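Local coordinates for protein erythrocyte binding antigen 140 (Plasmodium falciparum, PDB 4GF2) that probably binds a host receptor on the erythrocyte surface through its Duffy-binding-like domains, as an adhesin of parasite invasion, at residues E141-E144 / K145-N149; E274-D277 / L278-R282. The protein carries 3 engineered substitutions. All blocks are in the same frame, centred on the assembly; numbering follows the deposited sequence.

Contact 1: E141-E144 / K145-N149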
loop_
_atom_site.group_PDB
_atom_site.type_symbol
_atom_site.label_atom_id
_atom_site.label_comp_id
_atom_site.label_asym_id
_atom_site.label_seq_id
_atom_site.Cartn_x
_atom_site.Cartn_y
_atom_site.Cartn_z
ATOM N N GLU A 141 -29.338 1.821 -45.758
ATOM C CA GLU A 141 -29.528 2.533 -47.015
ATOM C C GLU A 141 -29.897 3.991 -46.741
ATOM O O GLU A 141 -29.384 4.902 -47.385
ATOM C CB GLU A 141 -30.612 1.858 -47.854
ATOM C CG GLU A 141 -30.266 0.440 -48.288
ATOM C CD GLU A 141 -31.357 -0.198 -49.131
ATOM O OE1 GLU A 141 -31.901 0.489 -50.020
ATOM O OE2 GLU A 141 -31.671 -1.385 -48.901
ATOM N N TRP A 142 -30.785 4.209 -45.777
ATOM C CA TRP A 142 -31.219 5.558 -45.445
ATOM C C TRP A 142 -30.023 6.402 -45.015
ATOM O O TRP A 142 -29.852 7.535 -45.463
ATOM C CB TRP A 142 -32.271 5.526 -44.336
ATOM C CG TRP A 142 -32.818 6.877 -44.007
ATOM C CD1 TRP A 142 -33.953 7.444 -44.505
ATOM C CD2 TRP A 142 -32.248 7.839 -43.109
ATOM N NE1 TRP A 142 -34.130 8.697 -43.971
ATOM C CE2 TRP A 142 -33.097 8.965 -43.113
ATOM C CE3 TRP A 142 -31.104 7.860 -42.308
ATOM C CZ2 TRP A 142 -32.834 10.098 -42.345
ATOM C CZ3 TRP A 142 -30.846 8.984 -41.548
ATOM C CH2 TRP A 142 -31.706 10.088 -41.571
ATOM N N TRP A 143 -29.187 5.845 -44.149
ATOM C CA TRP A 143 -27.996 6.553 -43.718
ATOM C C TRP A 143 -27.132 6.895 -44.927
ATOM O O TRP A 143 -26.628 8.012 -45.044
ATOM C CB TRP A 143 -27.197 5.729 -42.707
ATOM C CG TRP A 143 -26.056 6.495 -42.135
ATOM C CD1 TRP A 143 -24.748 6.422 -42.512
ATOM C CD2 TRP A 143 -26.122 7.476 -41.098
ATOM N NE1 TRP A 143 -23.992 7.293 -41.764
ATOM C CE2 TRP A 143 -24.815 7.954 -40.889
ATOM C CE3 TRP A 143 -27.161 7.997 -40.321
ATOM C CZ2 TRP A 143 -24.518 8.923 -39.939
ATOM C CZ3 TRP A 143 -26.864 8.959 -39.375
ATOM C CH2 TRP A 143 -25.553 9.413 -39.193
ATOM N N GLU A 144 -26.974 5.933 -45.830
ATOM C CA GLU A 144 -26.161 6.133 -47.022
ATOM C C GLU A 144 -26.561 7.414 -47.745
ATOM O O GLU A 144 -25.708 8.208 -48.145
ATOM C CB GLU A 144 -26.302 4.942 -47.975
ATOM C CG GLU A 144 -25.041 4.108 -48.130
ATOM C CD GLU A 144 -23.898 4.878 -48.766
ATOM O OE1 GLU A 144 -24.024 5.269 -49.946
ATOM O OE2 GLU A 144 -22.873 5.090 -48.084
ATOM N N LYS A 145 -27.864 7.616 -47.900
ATOM C CA LYS A 145 -28.372 8.725 -48.697
ATOM C C LYS A 145 -28.386 10.056 -47.945
ATOM O O LYS A 145 -28.383 11.121 -48.562
ATOM C CB LYS A 145 -29.773 8.391 -49.213
ATOM C CG LYS A 145 -29.757 7.344 -50.320
ATOM C CD LYS A 145 -30.956 6.415 -50.263
ATOM C CE LYS A 145 -30.833 5.311 -51.306
ATOM N NZ LYS A 145 -31.950 4.328 -51.247
ATOM N N ASN A 146 -28.381 9.998 -46.618
ATOM C CA ASN A 146 -28.540 11.202 -45.814
ATOM C C ASN A 146 -27.288 11.628 -45.056
ATOM O O ASN A 146 -27.229 12.740 -44.536
ATOM C CB ASN A 146 -29.696 11.016 -44.831
ATOM C CG ASN A 146 -31.042 10.988 -45.521
ATOM O OD1 ASN A 146 -31.625 12.032 -45.800
ATOM N ND2 ASN A 146 -31.538 9.791 -45.808
ATOM N N LYS A 147 -26.288 10.754 -45.003
ATOM C CA LYS A 147 -25.116 10.989 -44.167
ATOM C C LYS A 147 -24.375 12.269 -44.536
ATOM O O LYS A 147 -24.007 13.050 -43.660
ATOM C CB LYS A 147 -24.155 9.798 -44.228
ATOM C CG LYS A 147 -23.542 9.546 -45.592
ATOM C CD LYS A 147 -22.666 8.308 -45.564
ATOM C CE LYS A 147 -22.089 7.994 -46.928
ATOM N NZ LYS A 147 -21.086 6.900 -46.852
ATOM N N ALA A 148 -24.152 12.481 -45.829
ATOM C CA ALA A 148 -23.406 13.648 -46.284
ATOM C C ALA A 148 -24.059 14.927 -45.777
ATOM O O ALA A 148 -23.383 15.824 -45.271
ATOM C CB ALA A 148 -23.324 13.663 -47.794
ATOM N N ASN A 149 -25.378 15.003 -45.907
ATOM C CA ASN A 149 -26.124 16.164 -45.444
ATOM C C ASN A 149 -26.130 16.273 -43.920
ATOM O O ASN A 149 -26.046 17.372 -43.369
ATOM C CB ASN A 149 -27.553 16.125 -45.987
ATOM C CG ASN A 149 -28.416 17.240 -45.435
ATOM O OD1 ASN A 149 -29.528 17.005 -44.964
ATOM N ND2 ASN A 149 -27.902 18.464 -45.478
HETATM O O HOH W 1 -25.246 11.045 -48.439
#
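Asn146 lays its side-chain amide over the indole of Trp142, the residue one turn earlier, with the two planes 23° apart. ND2 comes within 3.2 Å of Trp142 CE2, while CB sits above the six-membered ring in a CH-pi contact. The amide is held there by a hydrogen bond of 2.8 Å from ND2 to Trp142 O, nearly straight at 166°. One residue further along, Lys147 CB lies 3.5 Å from Trp143 NE1, over the face of that indole. Extended beyond CG, the lysine carries NZ alongside Glu144, whose OE2 it meets on the syn side at 2.8 Å in a salt bridge; Lys147 NZ has a second salt-bridge partner in Glu172.

These pairs lie on helix 132-155 of a Duffy binding domain. Asn146 N and Lys147 N both bond to Trp143 O, and beyond them the helix kinks. Here a water takes the place of a direct turn bond, donating to Glu144 O at 2.9 Å and accepting from Ala148 N at 3.2 Å.

Broad and apolar, the tryptophans suit the buried side: Phe59 and Phe63 of helix 56-78 meet Trp142, and Phe94 of helix 83-101 meets Trp143. Lys60 bonds Asn146 OD1, fixing the amide's other end.

Contact 2: E274-D277 / L278-R282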
loop_
_atom_site.group_PDB
_atom_site.type_symbol
_atom_site.label_atom_id
_atom_site.label_comp_id
_atom_site.label_asym_id
_atom_site.label_seq_id
_atom_site.Cartn_x
_atom_site.Cartn_y
_atom_site.Cartn_z
ATOM N N GLU A 274 10.947 4.604 -14.346
ATOM C CA GLU A 274 10.828 5.993 -13.926
ATOM C C GLU A 274 9.805 6.166 -12.809
ATOM O O GLU A 274 10.010 6.965 -11.895
ATOM C CB GLU A 274 10.464 6.886 -15.110
ATOM C CG GLU A 274 10.606 8.370 -14.816
ATOM C CD GLU A 274 10.355 9.236 -16.033
ATOM O OE1 GLU A 274 9.919 8.693 -17.071
ATOM O OE2 GLU A 274 10.597 10.458 -15.952
ATOM N N TYR A 275 8.704 5.427 -12.878
ATOM C CA TYR A 275 7.693 5.517 -11.834
ATOM C C TYR A 275 8.275 5.103 -10.482
ATOM O O TYR A 275 8.151 5.826 -9.492
ATOM C CB TYR A 275 6.478 4.650 -12.157
ATOM C CG TYR A 275 5.483 4.651 -11.028
ATOM C CD1 TYR A 275 5.607 3.760 -9.972
ATOM C CD2 TYR A 275 4.446 5.568 -10.994
ATOM C CE1 TYR A 275 4.714 3.768 -8.927
ATOM C CE2 TYR A 275 3.544 5.584 -9.949
ATOM C CZ TYR A 275 3.686 4.682 -8.918
ATOM O OH TYR A 275 2.790 4.696 -7.876
ATOM N N ASP A 276 8.907 3.934 -10.449
ATOM C CA ASP A 276 9.555 3.441 -9.238
ATOM C C ASP A 276 10.597 4.433 -8.729
ATOM O O ASP A 276 10.745 4.627 -7.523
ATOM C CB ASP A 276 10.220 2.089 -9.505
ATOM C CG ASP A 276 9.224 0.946 -9.567
ATOM O OD1 ASP A 276 8.004 1.209 -9.577
ATOM O OD2 ASP A 276 9.665 -0.222 -9.607
ATOM N N ASP A 277 11.316 5.062 -9.653
ATOM C CA ASP A 277 12.359 6.018 -9.296
ATOM C C ASP A 277 11.797 7.273 -8.630
ATOM O O ASP A 277 12.480 7.917 -7.834
ATOM C CB ASP A 277 13.150 6.432 -10.542
ATOM C CG ASP A 277 13.937 5.286 -11.149
ATOM O OD1 ASP A 277 14.250 4.315 -10.422
ATOM O OD2 ASP A 277 14.249 5.366 -12.359
ATOM N N LEU A 278 10.562 7.630 -8.964
ATOM C CA LEU A 278 9.983 8.882 -8.487
ATOM C C LEU A 278 8.954 8.688 -7.379
ATOM O O LEU A 278 8.644 9.628 -6.647
ATOM C CB LEU A 278 9.325 9.634 -9.642
ATOM C CG LEU A 278 10.249 10.212 -10.715
ATOM C CD1 LEU A 278 9.428 10.981 -11.734
ATOM C CD2 LEU A 278 11.318 11.107 -10.107
ATOM N N CYS A 279 8.422 7.476 -7.258
ATOM C CA CYS A 279 7.274 7.249 -6.386
ATOM C C CYS A 279 7.526 6.255 -5.259
ATOM O O CYS A 279 6.676 6.077 -4.392
ATOM C CB CYS A 279 6.075 6.796 -7.215
ATOM S SG CYS A 279 5.407 8.097 -8.264
ATOM N N ASP A 280 8.686 5.606 -5.272
ATOM C CA ASP A 280 9.078 4.751 -4.156
ATOM C C ASP A 280 9.857 5.563 -3.130
ATOM O O ASP A 280 10.880 6.170 -3.456
ATOM C CB ASP A 280 9.941 3.581 -4.637
ATOM C CG ASP A 280 9.125 2.481 -5.290
ATOM O OD1 ASP A 280 7.918 2.693 -5.525
ATOM O OD2 ASP A 280 9.696 1.404 -5.571
ATOM N N CYS A 281 9.363 5.587 -1.896
ATOM C CA CYS A 281 10.106 6.179 -0.794
ATOM C C CYS A 281 11.343 5.324 -0.535
ATOM O O CYS A 281 11.239 4.166 -0.124
ATOM C CB CYS A 281 9.234 6.271 0.460
ATOM S SG CYS A 281 10.132 6.751 1.965
ATOM N N ARG A 282 12.513 5.899 -0.776
ATOM C CA ARG A 282 13.745 5.119 -0.805
ATOM C C ARG A 282 14.228 4.636 0.562
ATOM O O ARG A 282 15.075 3.747 0.631
ATOM C CB ARG A 282 14.846 5.893 -1.536
ATOM C CG ARG A 282 14.643 5.905 -3.045
ATOM C CD ARG A 282 15.573 6.866 -3.768
ATOM N NE ARG A 282 15.231 6.955 -5.186
ATOM C CZ ARG A 282 15.794 7.793 -6.053
ATOM N NH1 ARG A 282 16.744 8.633 -5.662
ATOM N NH2 ARG A 282 15.403 7.789 -7.318
#
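The last turn of helix 273-279 ends in a half-cystine, Cys279, whose side chain packs over one face of Tyr275 from four residues on. Cys279 CB stands 3.8 Å from the centroid of the Tyr275 ring, a CH-pi contact. SG makes a sulfur-aromatic contact with the same face and comes to 3.6 Å from Tyr275 CE2. With CG anti to the backbone N (chi1 175°), the tyrosine swings its ring along the helix to meet them. A ring suits this place because its apolar face covers the Cys279 half of the disulfide to Cys219, while its hydroxyl is hydrogen-bonded to Cys219 O.

Asp280 is where the chain leaves helical geometry, yet its N still makes a hydrogen bond of 3.2 Å to Asp276 O, the donor standing above the carbonyl plane. The two aspartates lie side by side, OD1 of Asp276 being 4.3 Å from OD1 of Asp280. Lys289, salt-bridged to Asp280 OD2 and in a weak, long pair with Asp276, probably eases this repulsion. Leu278, buried, packs its apolar side chain on Ile198 of helix 175-202. Asn205 ND2 hydrogen-bonds both Asp277 O and Asp280 O, and past the helix end Cys281 is joined to Cys211. Two disulfides this close, one at the helix end and one two residues on, are consistent with the helical, disulfide-rich Duffy-binding-like fold.

How the contacts relate
From the N terminus the chain reaches contact 1 first, on helix 132-155, and contact 2 well after it, at the end of helix 273-279. The two halves of each contact are consecutive: contact 1 closes only a helical turn and contact 2 a last turn and the start of the loop beyond, and the two follow in series without nesting or crossing. Contact 1 belongs to a long helix packed against helices 56-78 and 83-101. Contact 2 joins a short helix to helices 175-202 and 285-293, while disulfides from its cysteines run back to Cys211 and Cys219, closing loops that begin only after contact 1. Their centres are 54 Å apart; contact 2 lies nearer the middle of this elongated chain.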